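Local coordinates for putative HpcE protein (Mycolicibacterium smegmatis, PDB 6V77) that is of unestablished function but belongs to the fumarylacetoacetate hydrolase (FAH) family and carries a zinc ion, at residues V118-E123 / D259-Y264; Q151-R156 / R253-G258. One frame throughout, in Å; residues are numbered along the deposited sequence.

Contact 1: residues V118-E123 / D259-Y264; sequences VDWEVE and DELRTY. With ZN (zinc ion), chain L.
Val122 turns CG2 away from its own backbone N (chi1 56° for CG1), and Thr263 swings its hydroxyl to the N side (chi1 -58°), which leaves its methyl to face the valine. The two side chains run antiparallel alongside each other, and Val122 CG2 comes to 3.4 Å from Thr263 CG2, closer than two methyls normally pack. The same CG2 also lies near the carbonyl O of Tyr264. Two residues earlier on each chain, Trp120 meets Leu261 chiefly through CB: Leu261 CD2 is 3.9 Å from Trp120 CB and CD1 nearly as close, so the leucine fork straddles the root of the tryptophan. CD1 also lies oblique to the indole, which leads away. Asp119 OD1 sits over one face of that indole, offset toward the rim, and takes a weak bond from Trp120 N; the indole's NE1 finds its partner at Gly244.

No hydrogen bond joins the segments, the CA atoms of Trp120 and Leu261 are 8.2 Å apart, and strands 118-128 and 260-265 belong to different sheets, all consistent with two sheets packed face to face through side chains. Thr263 OG1 is satisfied by Gln151.

Glu121 and Glu123 point the opposite way, each stretched out past CG. Glu121 OE1 and Glu123 OE2 each bind zinc at 2.2 Å, and water 1 joins them at 2.1 Å, with Asp152 as the further protein ligand. The second oxygens are held as well: Glu121 OE2 by a salt bridge to Arg156, Glu123 OE1 by Gly240 N and a weak bond from water 1. The chemistry is thus divided by side of the strand: apolar groups pack on the second sheet, while two carboxylates, each fixed at both oxygens, offer oxygen ligands to the zinc.

Contact 2: residues Q151-R156 / R253-G258; sequences QDLSER and RFLAPG. With ZN (zinc ion), chain L; SO4 (sulfate ion), chain O.
Leu153 CD2 lies 4.1 Å from Leu255 CD1, the two side chains roughly perpendicular, in the first of two apolar contacts that join the segments; Phe275 of strand 269-277 touches both leucines. The second is Arg156 against Phe254: CG of the arginine approaches CE1 of the ring at 3.9 Å, obliquely, so the aliphatic root makes the touch and the guanidinium plane stands 69° from the ring.

Among the polar contacts, the bend of Arg156 at chi2 (-67°) carries its head away from Phe254 to the sulfate. NH1 donates to sulfate O2 at 2.8 Å, the oxygen lying at the guanidinium edge, in its plane, though the N-H...O angle of 136° is well short of linear. A salt bridge from NE to Asp119, added to the one with Glu121, fixes the rotation of the head. Ser154 OG donates to Asp152 O at 2.9 Å, from above the carbonyl plane.

Metal binding falls to Asp152, whose OD2 holds zinc at 2.4 Å; OD1 forms a salt bridge with Lys99. The sulfate, probably from the crystallisation liquor, is also bound by His82, Gln159 and Lys171, consistent with a pocket able to hold an anion beside the three-carboxylate metal site characteristic of the FAH fold.

How the contacts relate
The centres of contacts 1 and 2 lie about 7 Å apart, on the same side of the chain's centre. In sequence the order is 118-123, 151-156, 253-258, 259-264, so both segments of contact 2 fall between those of contact 1. Strands 118-128 and 144-155 are antiparallel neighbours in one sheet, whereas 253-258 leads directly into strand 260-265 of the other. The polar ties between the contacts run from 151-156 to both segments of contact 1, and Val118 O packs on Phe254 CB at 3.3 Å. Together the contacts supply all three protein ligands of the zinc, set on two adjacent strands whose other side packs against the second sheet.

Contact 1: residues V118-E123 / D259-Y264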
loop_
_atom_site.group_PDB
_atom_site.type_symbol
_atom_site.label_atom_id
_atom_site.label_comp_id
_atom_site.label_asym_id
_atom_site.label_seq_id
_atom_site.Cartn_x
_atom_site.Cartn_y
_atom_site.Cartn_z
ATOM N N VAL B 118 -22.129 -3.143 3.909
ATOM C CA VAL B 118 -20.897 -3.240 4.691
ATOM C C VAL B 118 -20.891 -4.555 5.463
ATOM O O VAL B 118 -21.829 -4.867 6.207
ATOM C CB VAL B 118 -20.741 -2.034 5.627
ATOM C CG1 VAL B 118 -19.482 -2.155 6.411
ATOM C CG2 VAL B 118 -20.737 -0.727 4.804
ATOM N N ASP B 119 -19.813 -5.309 5.302
ATOM C CA ASP B 119 -19.729 -6.685 5.750
ATOM C C ASP B 119 -18.546 -6.825 6.701
ATOM O O ASP B 119 -17.571 -6.071 6.610
ATOM C CB ASP B 119 -19.565 -7.598 4.548
ATOM C CG ASP B 119 -20.007 -9.010 4.806
ATOM O OD1 ASP B 119 -20.360 -9.352 5.960
ATOM O OD2 ASP B 119 -20.016 -9.774 3.823
ATOM N N TRP B 120 -18.643 -7.792 7.614
ATOM C CA TRP B 120 -17.637 -8.056 8.641
ATOM C C TRP B 120 -16.748 -9.226 8.232
ATOM O O TRP B 120 -17.190 -10.141 7.530
ATOM C CB TRP B 120 -18.319 -8.390 9.975
ATOM C CG TRP B 120 -19.298 -9.549 9.847
ATOM C CD1 TRP B 120 -19.015 -10.882 9.985
ATOM C CD2 TRP B 120 -20.694 -9.470 9.517
ATOM N NE1 TRP B 120 -20.147 -11.628 9.780
ATOM C CE2 TRP B 120 -21.189 -10.788 9.483
ATOM C CE3 TRP B 120 -21.571 -8.411 9.252
ATOM C CZ2 TRP B 120 -22.514 -11.079 9.202
ATOM C CZ3 TRP B 120 -22.901 -8.705 8.972
ATOM C CH2 TRP B 120 -23.359 -10.028 8.953
ATOM N N GLU B 121 -15.494 -9.213 8.727
ATOM C CA GLU B 121 -14.520 -10.282 8.451
ATOM C C GLU B 121 -13.478 -10.275 9.580
ATOM O O GLU B 121 -12.516 -9.506 9.505
ATOM C CB GLU B 121 -13.833 -10.080 7.090
ATOM C CG GLU B 121 -14.739 -10.097 5.836
ATOM C CD GLU B 121 -13.980 -10.331 4.531
ATOM O OE1 GLU B 121 -12.742 -10.186 4.536
ATOM O OE2 GLU B 121 -14.602 -10.683 3.511
ATOM N N VAL B 122 -13.641 -11.129 10.599
ATOM C CA VAL B 122 -12.590 -11.233 11.620
ATOM C C VAL B 122 -11.354 -11.861 10.996
ATOM O O VAL B 122 -11.453 -12.812 10.210
ATOM C CB VAL B 122 -13.041 -12.048 12.851
ATOM C CG1 VAL B 122 -13.524 -13.454 12.478
ATOM C CG2 VAL B 122 -11.892 -12.170 13.873
ATOM N N GLU B 123 -10.170 -11.324 11.323
ATOM C CA GLU B 123 -8.948 -11.901 10.775
ATOM C C GLU B 123 -7.820 -11.870 11.793
ATOM O O GLU B 123 -7.730 -10.960 12.623
ATOM C CB GLU B 123 -8.477 -11.165 9.516
ATOM C CG GLU B 123 -9.583 -10.992 8.484
ATOM C CD GLU B 123 -9.085 -10.848 7.075
ATOM O OE1 GLU B 123 -7.859 -10.789 6.847
ATOM O OE2 GLU B 123 -9.951 -10.819 6.195
ATOM N N ASP B 259 -25.729 -1.422 14.990
ATOM C CA ASP B 259 -25.148 -2.742 15.222
ATOM C C ASP B 259 -23.844 -2.618 15.996
ATOM O O ASP B 259 -23.062 -1.691 15.780
ATOM C CB ASP B 259 -24.868 -3.468 13.902
ATOM C CG ASP B 259 -26.097 -4.079 13.290
ATOM O OD1 ASP B 259 -27.140 -4.121 13.971
ATOM O OD2 ASP B 259 -26.020 -4.512 12.118
ATOM N N GLU B 260 -23.616 -3.565 16.901
ATOM C CA GLU B 260 -22.375 -3.664 17.657
ATOM C C GLU B 260 -21.682 -4.958 17.269
ATOM O O GLU B 260 -22.269 -6.040 17.380
ATOM C CB GLU B 260 -22.636 -3.634 19.164
ATOM C CG GLU B 260 -22.877 -2.249 19.705
ATOM C CD GLU B 260 -22.871 -2.229 21.209
ATOM O OE1 GLU B 260 -21.817 -1.909 21.798
ATOM O OE2 GLU B 260 -23.920 -2.561 21.797
ATOM N N LEU B 261 -20.434 -4.843 16.833
ATOM C CA LEU B 261 -19.681 -5.961 16.291
ATOM C C LEU B 261 -18.512 -6.211 17.228
ATOM O O LEU B 261 -17.608 -5.372 17.332
ATOM C CB LEU B 261 -19.189 -5.650 14.879
ATOM C CG LEU B 261 -18.253 -6.658 14.207
ATOM C CD1 LEU B 261 -19.021 -7.915 13.852
ATOM C CD2 LEU B 261 -17.629 -6.029 12.961
ATOM N N ARG B 262 -18.521 -7.356 17.892
ATOM C CA ARG B 262 -17.427 -7.759 18.761
ATOM C C ARG B 262 -16.557 -8.748 17.994
ATOM O O ARG B 262 -17.063 -9.713 17.417
ATOM C CB ARG B 262 -17.961 -8.368 20.064
ATOM C CG ARG B 262 -16.869 -8.991 20.948
ATOM C CD ARG B 262 -17.436 -9.480 22.287
ATOM N NE ARG B 262 -16.390 -10.146 23.045
ATOM C CZ ARG B 262 -16.121 -11.448 22.964
ATOM N NH1 ARG B 262 -16.849 -12.239 22.185
ATOM N NH2 ARG B 262 -15.131 -11.960 23.677
ATOM N N THR B 263 -15.251 -8.494 17.971
ATOM C CA THR B 263 -14.291 -9.274 17.208
ATOM C C THR B 263 -13.270 -9.807 18.207
ATOM O O THR B 263 -12.826 -9.057 19.077
ATOM C CB THR B 263 -13.606 -8.387 16.153
ATOM O OG1 THR B 263 -14.591 -7.814 15.282
ATOM C CG2 THR B 263 -12.581 -9.160 15.321
ATOM N N TYR B 264 -12.927 -11.096 18.128
ATOM C CA TYR B 264 -11.997 -11.638 19.124
ATOM C C TYR B 264 -11.099 -12.719 18.542
ATOM O O TYR B 264 -11.456 -13.416 17.591
ATOM C CB TYR B 264 -12.742 -12.220 20.339
ATOM C CG TYR B 264 -13.542 -13.466 20.018
ATOM C CD1 TYR B 264 -12.957 -14.736 20.063
ATOM C CD2 TYR B 264 -14.881 -13.373 19.661
ATOM C CE1 TYR B 264 -13.691 -15.870 19.750
ATOM C CE2 TYR B 264 -15.614 -14.499 19.344
ATOM C CZ TYR B 264 -15.011 -15.747 19.395
ATOM O OH TYR B 264 -15.752 -16.863 19.083
HETATM ZN ZN ZN L . -10.538 -10.351 4.159
HETATM O O HOH W 1 -8.407 -10.198 3.919
#

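Contact 2: residues Q151-R156 / R253-G258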
loop_
_atom_site.group_PDB
_atom_site.type_symbol
_atom_site.label_atom_id
_atom_site.label_comp_id
_atom_site.label_asym_id
_atom_site.label_seq_id
_atom_site.Cartn_x
_atom_site.Cartn_y
_atom_site.Cartn_z
ATOM N N GLN B 151 -10.197 -6.513 11.739
ATOM C CA GLN B 151 -11.409 -6.618 10.933
ATOM C C GLN B 151 -11.046 -6.200 9.522
ATOM O O GLN B 151 -10.379 -5.181 9.336
ATOM C CB GLN B 151 -12.515 -5.709 11.454
ATOM C CG GLN B 151 -13.461 -6.385 12.451
ATOM C CD GLN B 151 -14.381 -7.404 11.802
ATOM O OE1 GLN B 151 -14.720 -7.295 10.621
ATOM N NE2 GLN B 151 -14.811 -8.402 12.586
ATOM N N ASP B 152 -11.451 -6.987 8.532
ATOM C CA ASP B 152 -11.384 -6.526 7.142
ATOM C C ASP B 152 -12.794 -6.117 6.725
ATOM O O ASP B 152 -13.500 -6.841 6.025
ATOM C CB ASP B 152 -10.812 -7.601 6.223
ATOM C CG ASP B 152 -10.734 -7.148 4.781
ATOM O OD1 ASP B 152 -10.891 -5.933 4.517
ATOM O OD2 ASP B 152 -10.500 -7.986 3.895
ATOM N N LEU B 153 -13.211 -4.932 7.178
ATOM C CA LEU B 153 -14.544 -4.449 6.834
ATOM C C LEU B 153 -14.584 -4.165 5.341
ATOM O O LEU B 153 -13.618 -3.656 4.775
ATOM C CB LEU B 153 -14.891 -3.195 7.634
ATOM C CG LEU B 153 -14.929 -3.456 9.140
ATOM C CD1 LEU B 153 -15.001 -2.159 9.927
ATOM C CD2 LEU B 153 -16.165 -4.300 9.433
ATOM N N SER B 154 -15.703 -4.504 4.707
ATOM C CA SER B 154 -15.767 -4.574 3.248
ATOM C C SER B 154 -17.093 -4.017 2.766
ATOM O O SER B 154 -18.144 -4.552 3.123
ATOM C CB SER B 154 -15.611 -6.026 2.770
ATOM O OG SER B 154 -14.441 -6.641 3.333
ATOM N N GLU B 155 -17.052 -2.998 1.908
ATOM C CA GLU B 155 -18.271 -2.520 1.258
ATOM C C GLU B 155 -18.466 -3.370 0.002
ATOM O O GLU B 155 -17.815 -3.149 -1.022
ATOM C CB GLU B 155 -18.174 -1.022 0.963
ATOM C CG GLU B 155 -19.524 -0.383 0.704
ATOM C CD GLU B 155 -20.084 -0.838 -0.607
ATOM O OE1 GLU B 155 -19.535 -0.419 -1.648
ATOM O OE2 GLU B 155 -21.020 -1.657 -0.599
ATOM N N ARG B 156 -19.392 -4.344 0.066
ATOM C CA ARG B 156 -19.428 -5.379 -0.966
ATOM C C ARG B 156 -19.875 -4.853 -2.325
ATOM O O ARG B 156 -19.518 -5.451 -3.347
ATOM C CB ARG B 156 -20.340 -6.527 -0.548
ATOM C CG ARG B 156 -19.897 -7.198 0.738
ATOM C CD ARG B 156 -18.561 -7.951 0.572
ATOM N NE ARG B 156 -18.404 -8.886 1.686
ATOM C CZ ARG B 156 -17.269 -9.480 2.039
ATOM N NH1 ARG B 156 -16.131 -9.244 1.381
ATOM N NH2 ARG B 156 -17.276 -10.313 3.075
ATOM N N ARG B 253 -27.002 -10.436 4.815
ATOM C CA ARG B 253 -27.165 -9.525 5.939
ATOM C C ARG B 253 -25.950 -8.618 6.005
ATOM O O ARG B 253 -24.825 -9.098 5.888
ATOM C CB ARG B 253 -27.298 -10.289 7.256
ATOM C CG ARG B 253 -27.380 -9.403 8.480
ATOM C CD ARG B 253 -27.091 -10.196 9.748
ATOM N NE ARG B 253 -27.376 -9.407 10.940
ATOM C CZ ARG B 253 -27.331 -9.878 12.181
ATOM N NH1 ARG B 253 -27.000 -11.145 12.408
ATOM N NH2 ARG B 253 -27.617 -9.077 13.197
ATOM N N PHE B 254 -26.161 -7.320 6.197
ATOM C CA PHE B 254 -25.021 -6.421 6.323
ATOM C C PHE B 254 -25.170 -5.582 7.581
ATOM O O PHE B 254 -26.232 -5.544 8.221
ATOM C CB PHE B 254 -24.878 -5.562 5.058
ATOM C CG PHE B 254 -24.670 -6.386 3.832
ATOM C CD1 PHE B 254 -23.464 -7.045 3.633
ATOM C CD2 PHE B 254 -25.688 -6.576 2.919
ATOM C CE1 PHE B 254 -23.260 -7.847 2.520
ATOM C CE2 PHE B 254 -25.488 -7.374 1.792
ATOM C CZ PHE B 254 -24.263 -8.006 1.601
ATOM N N LEU B 255 -24.081 -4.921 7.954
ATOM C CA LEU B 255 -24.103 -4.101 9.158
ATOM C C LEU B 255 -25.107 -2.961 9.000
ATOM O O LEU B 255 -25.260 -2.377 7.919
ATOM C CB LEU B 255 -22.698 -3.573 9.454
ATOM C CG LEU B 255 -21.766 -4.704 9.891
ATOM C CD1 LEU B 255 -20.289 -4.296 9.641
ATOM C CD2 LEU B 255 -22.019 -5.071 11.350
ATOM N N ALA B 256 -25.847 -2.692 10.065
ATOM C CA ALA B 256 -26.877 -1.670 10.046
ATOM C C ALA B 256 -26.573 -0.647 11.126
ATOM O O ALA B 256 -25.840 -0.945 12.071
ATOM C CB ALA B 256 -28.267 -2.288 10.269
ATOM N N PRO B 257 -27.111 0.573 11.022
ATOM C CA PRO B 257 -26.855 1.561 12.073
ATOM C C PRO B 257 -27.253 1.001 13.427
ATOM O O PRO B 257 -28.302 0.369 13.575
ATOM C CB PRO B 257 -27.736 2.749 11.671
ATOM C CG PRO B 257 -27.933 2.602 10.239
ATOM C CD PRO B 257 -27.920 1.135 9.929
ATOM N N GLY B 258 -26.397 1.223 14.413
ATOM C CA GLY B 258 -26.633 0.730 15.747
ATOM C C GLY B 258 -26.096 -0.655 16.023
ATOM O O GLY B 258 -26.012 -1.036 17.195
HETATM ZN ZN ZN L . -10.538 -10.351 4.159
HETATM S S SO4 O . -12.757 -11.450 0.718
HETATM O O1 SO4 O . -13.604 -12.637 0.764
HETATM O O2 SO4 O . -13.558 -10.226 0.778
HETATM O O3 SO4 O . -11.823 -11.439 1.846
HETATM O O4 SO4 O . -11.964 -11.479 -0.509
HETATM O O HOH W 1 -8.407 -10.198 3.919
#